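Local structure of phytochrome Response Regulator RcpA (Tolypothrix sp. PCC 7601, 1K68) at residues V32-R35 with E39-A42; Y43-G48 with P81-I86. The protein probably receives a phosphoryl group on an aspartate from its partner phytochrome and acts as a CheY-like response regulator in cyanobacterial light signalling. One frame throughout, in Å; residues are numbered along the deposited sequence.

Contacts 1 and 2 follow one another along the chain and share helix 37-44, with centres about 11 Å apart. Contact 1 sets the helix against edge strand 30-34; contact 2 sets its C-terminal end against the loop between helix 70-79 and strand 88-92. Both are largely buried, but contact 1 is held by apolar packing alone, whereas contact 2, farther from the centre of the chain, joins leucine packing to a partly exposed arginine at its margin. They meet where Val32 CG1 packs on Tyr43 CE1 at 3.7 Å, and where Glu47 N and Ala42 O, 2.9 Å apart, probably form a hydrogen bond across the helix end.

Contact 1 of 2, residues V32-R35 with E39-A42; sequences VTVR and EAMA
Val34, the last residue of strand 30-34, lays one side of its branched side chain against the first turn of helix 37-44. Its CG2 methyl does most of the touching, coming to 3.9 Å from Ala40 CA and 4.0 Å from Ala40 N, so it rests on helix backbone more than on another side chain. Ala40 suits this place because its single methyl, 4.2 Å from Val34 CG2, lets the strand come close. With CG1 of Val34 anti to the carbonyl carbon (chi1 -69°), CG2 falls between N and the carbonyl carbon, and it is this branch that meets Ala40.

Glu39 joins in through its root alone: Glu39 CB meets Val34 CB at 3.9 Å. Beyond it the chain bends at chi2 (-44°), carrying the carboxylate away from the valine to a hydrogen bond between OE1 and the hydroxyl of Tyr50. The backbone N of Glu39 is held by the side chain of Asp36 just ahead of the helix.

The two segments belong to a beta-alpha unit of the receiver fold, whose short connection brings the helix back over the sheet, where Ala40 also touches Val8 and Val34 touches Phe6. Since the touching groups are almost all carbon and the segments share no hydrogen bond, cohesion comes from dispersion and exclusion of water, while the one charged residue that touches, Glu39, spends its carboxylate on Tyr50.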
loop_
_atom_site.group_PDB
_atom_site.type_symbol
_atom_site.label_atom_id
_atom_site.label_comp_id
_atom_site.label_asym_id
_atom_site.label_seq_id
_atom_site.Cartn_x
_atom_site.Cartn_y
_atom_site.Cartn_z
ATOM N N VAL A 32 -5.684 -14.594 -3.630
ATOM C CA VAL A 32 -5.687 -14.697 -5.076
ATOM C C VAL A 32 -6.577 -13.589 -5.598
ATOM O O VAL A 32 -7.735 -13.468 -5.207
ATOM C CB VAL A 32 -6.207 -16.060 -5.536
ATOM C CG1 VAL A 32 -6.379 -16.068 -7.043
ATOM C CG2 VAL A 32 -5.219 -17.138 -5.121
ATOM N N THR A 33 -6.023 -12.777 -6.487
ATOM C CA THR A 33 -6.734 -11.637 -7.034
ATOM C C THR A 33 -6.988 -11.723 -8.534
ATOM O O THR A 33 -6.058 -11.950 -9.304
ATOM C CB THR A 33 -5.926 -10.340 -6.767
ATOM O OG1 THR A 33 -5.587 -10.257 -5.374
ATOM C CG2 THR A 33 -6.723 -9.105 -7.171
ATOM N N VAL A 34 -8.248 -11.569 -8.939
ATOM C CA VAL A 34 -8.602 -11.543 -10.358
ATOM C C VAL A 34 -9.233 -10.170 -10.550
ATOM O O VAL A 34 -9.837 -9.624 -9.616
ATOM C CB VAL A 34 -9.600 -12.649 -10.772
ATOM C CG1 VAL A 34 -8.920 -14.005 -10.700
ATOM C CG2 VAL A 34 -10.833 -12.605 -9.896
ATOM N N ARG A 35 -9.115 -9.622 -11.754
ATOM C CA ARG A 35 -9.593 -8.267 -12.016
ATOM C C ARG A 35 -10.879 -8.004 -12.787
ATOM O O ARG A 35 -11.162 -6.859 -13.129
ATOM C CB ARG A 35 -8.445 -7.482 -12.644
ATOM C CG ARG A 35 -7.162 -7.643 -11.835
ATOM C CD ARG A 35 -5.930 -7.156 -12.570
ATOM N NE ARG A 35 -5.454 -5.887 -12.038
ATOM C CZ ARG A 35 -6.166 -4.768 -12.036
ATOM N NH1 ARG A 35 -7.392 -4.753 -12.538
ATOM N NH2 ARG A 35 -5.650 -3.659 -11.534
ATOM N N GLU A 39 -13.290 -13.483 -15.214
ATOM C CA GLU A 39 -12.249 -14.303 -14.604
ATOM C C GLU A 39 -12.752 -14.829 -13.277
ATOM O O GLU A 39 -12.479 -15.968 -12.900
ATOM C CB GLU A 39 -10.976 -13.492 -14.350
ATOM C CG GLU A 39 -10.363 -12.872 -15.581
ATOM C CD GLU A 39 -10.333 -13.825 -16.749
ATOM O OE1 GLU A 39 -9.799 -14.947 -16.596
ATOM O OE2 GLU A 39 -10.848 -13.443 -17.820
ATOM N N ALA A 40 -13.489 -13.987 -12.565
ATOM C CA ALA A 40 -14.025 -14.368 -11.268
ATOM C C ALA A 40 -14.822 -15.662 -11.369
ATOM O O ALA A 40 -14.541 -16.630 -10.669
ATOM C CB ALA A 40 -14.908 -13.246 -10.721
ATOM N N MET A 41 -15.815 -15.680 -12.248
ATOM C CA MET A 41 -16.644 -16.867 -12.405
ATOM C C MET A 41 -15.864 -18.064 -12.944
ATOM O O MET A 41 -16.054 -19.186 -12.480
ATOM C CB MET A 41 -17.832 -16.555 -13.309
ATOM C CG MET A 41 -18.786 -15.527 -12.718
ATOM S SD MET A 41 -19.318 -16.018 -11.070
ATOM C CE MET A 41 -20.457 -17.348 -11.492
ATOM N N ALA A 42 -14.985 -17.831 -13.912
ATOM C CA ALA A 42 -14.192 -18.922 -14.471
ATOM C C ALA A 42 -13.379 -19.587 -13.359
ATOM O O ALA A 42 -13.326 -20.815 -13.256
ATOM C CB ALA A 42 -13.265 -18.393 -15.565
#

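Contact 2 of 2, residues Y43-G48 with P81-I86; sequences YLRQEG and PTLKRI
Leu83 sets its two methyls against the end of helix 37-44, and the apolar part of the contact is built almost wholly on it. CD1 meets Leu44 CB at 4.0 Å, while CD2 lies 3.6 Å from the carbonyl oxygen Leu44 O, a van der Waals approach to the last helical turn. The CB bond of Leu83 already points at the helix, and with CG anti to the carbonyl carbon (chi1 -55°) the fork of CD1 and CD2 comes up against Leu44. A forked leucine suits this task, since one methyl can take the side chain and the other the backbone. Leu44 and Leu83 both pack on Ile77 of helix 70-79, and Leu44 and Ile86 both reach Ile59 of strand 58-60, which places the cluster on one side of the central sheet.

In the doubly wound CheY fold, this is where the helix after the second strand meets the loop that leads from the third helix into the fourth strand. The helix finishes here in a Schellman motif: Gln46 has positive phi, its N bonds to Tyr43 O at 3.1 Å, and Glu47 N turns back to Ala42 O.

The polar part lies at the margin, where Arg45, extended from CG to NE, crosses the Leu83 side chain at about a right angle and brings NH1 to 4.1 Å from Leu83 CD1; the same nitrogen forms a salt bridge with Asp80. The other oxygen of Asp80 accepts hydrogen bonds from the backbone N of Thr82 and of Leu83, so a single carboxylate both orders the loop and holds the arginine.

Within the loop, Ile86 N donates to Leu83 O at 3.0 Å, and Arg85 NH1 reaches Pro81 O at 3.0 Å, in the carbonyl plane and with an N-H...O angle of 152°.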
loop_
_atom_site.group_PDB
_atom_site.type_symbol
_atom_site.label_atom_id
_atom_site.label_comp_id
_atom_site.label_asym_id
_atom_site.label_seq_id
_atom_site.Cartn_x
_atom_site.Cartn_y
_atom_site.Cartn_z
ATOM N N TYR A 43 -12.755 -18.765 -12.521
ATOM C CA TYR A 43 -11.941 -19.257 -11.415
ATOM C C TYR A 43 -12.779 -20.052 -10.417
ATOM O O TYR A 43 -12.382 -21.138 -9.988
ATOM C CB TYR A 43 -11.265 -18.076 -10.700
ATOM C CG TYR A 43 -10.242 -18.468 -9.655
ATOM C CD1 TYR A 43 -8.874 -18.425 -9.935
ATOM C CD2 TYR A 43 -10.639 -18.894 -8.388
ATOM C CE1 TYR A 43 -7.931 -18.797 -8.976
ATOM C CE2 TYR A 43 -9.704 -19.268 -7.425
ATOM C CZ TYR A 43 -8.356 -19.217 -7.725
ATOM O OH TYR A 43 -7.440 -19.597 -6.773
ATOM N N LEU A 44 -13.940 -19.516 -10.046
ATOM C CA LEU A 44 -14.801 -20.189 -9.076
ATOM C C LEU A 44 -15.411 -21.481 -9.618
ATOM O O LEU A 44 -15.663 -22.414 -8.860
ATOM C CB LEU A 44 -15.901 -19.238 -8.599
ATOM C CG LEU A 44 -15.385 -18.020 -7.820
ATOM C CD1 LEU A 44 -16.530 -17.037 -7.540
ATOM C CD2 LEU A 44 -14.747 -18.490 -6.523
ATOM N N ARG A 45 -15.651 -21.538 -10.924
ATOM C CA ARG A 45 -16.211 -22.749 -11.512
ATOM C C ARG A 45 -15.086 -23.662 -11.982
ATOM O O ARG A 45 -15.329 -24.663 -12.657
ATOM C CB ARG A 45 -17.132 -22.420 -12.688
ATOM C CG ARG A 45 -18.435 -21.735 -12.309
ATOM C CD ARG A 45 -19.356 -21.663 -13.510
ATOM N NE ARG A 45 -20.559 -20.873 -13.261
ATOM C CZ ARG A 45 -21.458 -21.142 -12.322
ATOM N NH1 ARG A 45 -21.299 -22.193 -11.527
ATOM N NH2 ARG A 45 -22.521 -20.361 -12.183
ATOM N N GLN A 46 -13.854 -23.315 -11.616
ATOM C CA GLN A 46 -12.688 -24.107 -11.994
ATOM C C GLN A 46 -12.725 -24.472 -13.475
ATOM O O GLN A 46 -12.593 -25.638 -13.838
ATOM C CB GLN A 46 -12.630 -25.384 -11.149
ATOM C CG GLN A 46 -12.332 -25.150 -9.678
ATOM C CD GLN A 46 -12.537 -26.394 -8.835
ATOM O OE1 GLN A 46 -12.188 -26.425 -7.658
ATOM N NE2 GLN A 46 -13.115 -27.424 -9.434
ATOM N N GLU A 47 -12.901 -23.464 -14.321
ATOM C CA GLU A 47 -12.969 -23.663 -15.762
ATOM C C GLU A 47 -11.681 -23.240 -16.455
ATOM O O GLU A 47 -11.169 -22.146 -16.219
ATOM C CB GLU A 47 -14.143 -22.870 -16.342
ATOM C CG GLU A 47 -15.499 -23.306 -15.818
ATOM C CD GLU A 47 -16.641 -22.471 -16.366
ATOM O OE1 GLU A 47 -17.808 -22.811 -16.086
ATOM O OE2 GLU A 47 -16.377 -21.478 -17.072
ATOM N N GLY A 48 -11.163 -24.113 -17.313
ATOM C CA GLY A 48 -9.942 -23.809 -18.041
ATOM C C GLY A 48 -8.682 -23.881 -17.198
ATOM O O GLY A 48 -8.501 -24.811 -16.405
ATOM N N PRO A 81 -25.737 -24.135 -6.595
ATOM C CA PRO A 81 -25.868 -25.143 -5.541
ATOM C C PRO A 81 -24.632 -25.365 -4.679
ATOM O O PRO A 81 -24.757 -25.667 -3.494
ATOM C CB PRO A 81 -26.271 -26.398 -6.314
ATOM C CG PRO A 81 -27.109 -25.832 -7.420
ATOM C CD PRO A 81 -26.271 -24.645 -7.871
ATOM N N THR A 82 -23.445 -25.209 -5.256
ATOM C CA THR A 82 -22.225 -25.426 -4.482
ATOM C C THR A 82 -21.459 -24.180 -4.039
ATOM O O THR A 82 -20.881 -24.168 -2.955
ATOM C CB THR A 82 -21.229 -26.330 -5.237
ATOM O OG1 THR A 82 -20.054 -26.504 -4.436
ATOM C CG2 THR A 82 -20.828 -25.708 -6.564
ATOM N N LEU A 83 -21.447 -23.138 -4.865
ATOM C CA LEU A 83 -20.709 -21.924 -4.527
ATOM C C LEU A 83 -21.447 -21.021 -3.549
ATOM O O LEU A 83 -20.838 -20.169 -2.901
ATOM C CB LEU A 83 -20.402 -21.123 -5.797
ATOM C CG LEU A 83 -19.655 -21.842 -6.921
ATOM C CD1 LEU A 83 -19.534 -20.922 -8.103
ATOM C CD2 LEU A 83 -18.286 -22.285 -6.437
ATOM N N LYS A 84 -22.756 -21.205 -3.443
ATOM C CA LYS A 84 -23.558 -20.361 -2.571
ATOM C C LYS A 84 -23.163 -20.374 -1.101
ATOM O O LYS A 84 -23.510 -19.453 -0.361
ATOM C CB LYS A 84 -25.035 -20.709 -2.711
ATOM C CG LYS A 84 -25.452 -22.010 -2.073
ATOM C CD LYS A 84 -26.951 -22.202 -2.249
ATOM C CE LYS A 84 -27.420 -23.501 -1.640
ATOM N NZ LYS A 84 -28.846 -23.767 -1.963
ATOM N N ARG A 85 -22.439 -21.401 -0.669
ATOM C CA ARG A 85 -22.034 -21.465 0.732
ATOM C C ARG A 85 -20.770 -20.663 1.016
ATOM O O ARG A 85 -20.450 -20.399 2.173
ATOM C CB ARG A 85 -21.843 -22.918 1.186
ATOM C CG ARG A 85 -23.150 -23.680 1.418
ATOM C CD ARG A 85 -22.869 -25.110 1.868
ATOM N NE ARG A 85 -22.038 -25.815 0.895
ATOM C CZ ARG A 85 -22.436 -26.148 -0.331
ATOM N NH1 ARG A 85 -23.662 -25.848 -0.743
ATOM N NH2 ARG A 85 -21.599 -26.765 -1.157
ATOM N N ILE A 86 -20.053 -20.275 -0.033
ATOM C CA ILE A 86 -18.839 -19.497 0.151
ATOM C C ILE A 86 -19.229 -18.096 0.607
ATOM O O ILE A 86 -20.019 -17.421 -0.044
ATOM C CB ILE A 86 -18.031 -19.360 -1.150
ATOM C CG1 ILE A 86 -17.707 -20.745 -1.731
ATOM C CG2 ILE A 86 -16.747 -18.607 -0.864
ATOM C CD1 ILE A 86 -17.022 -20.691 -3.081
#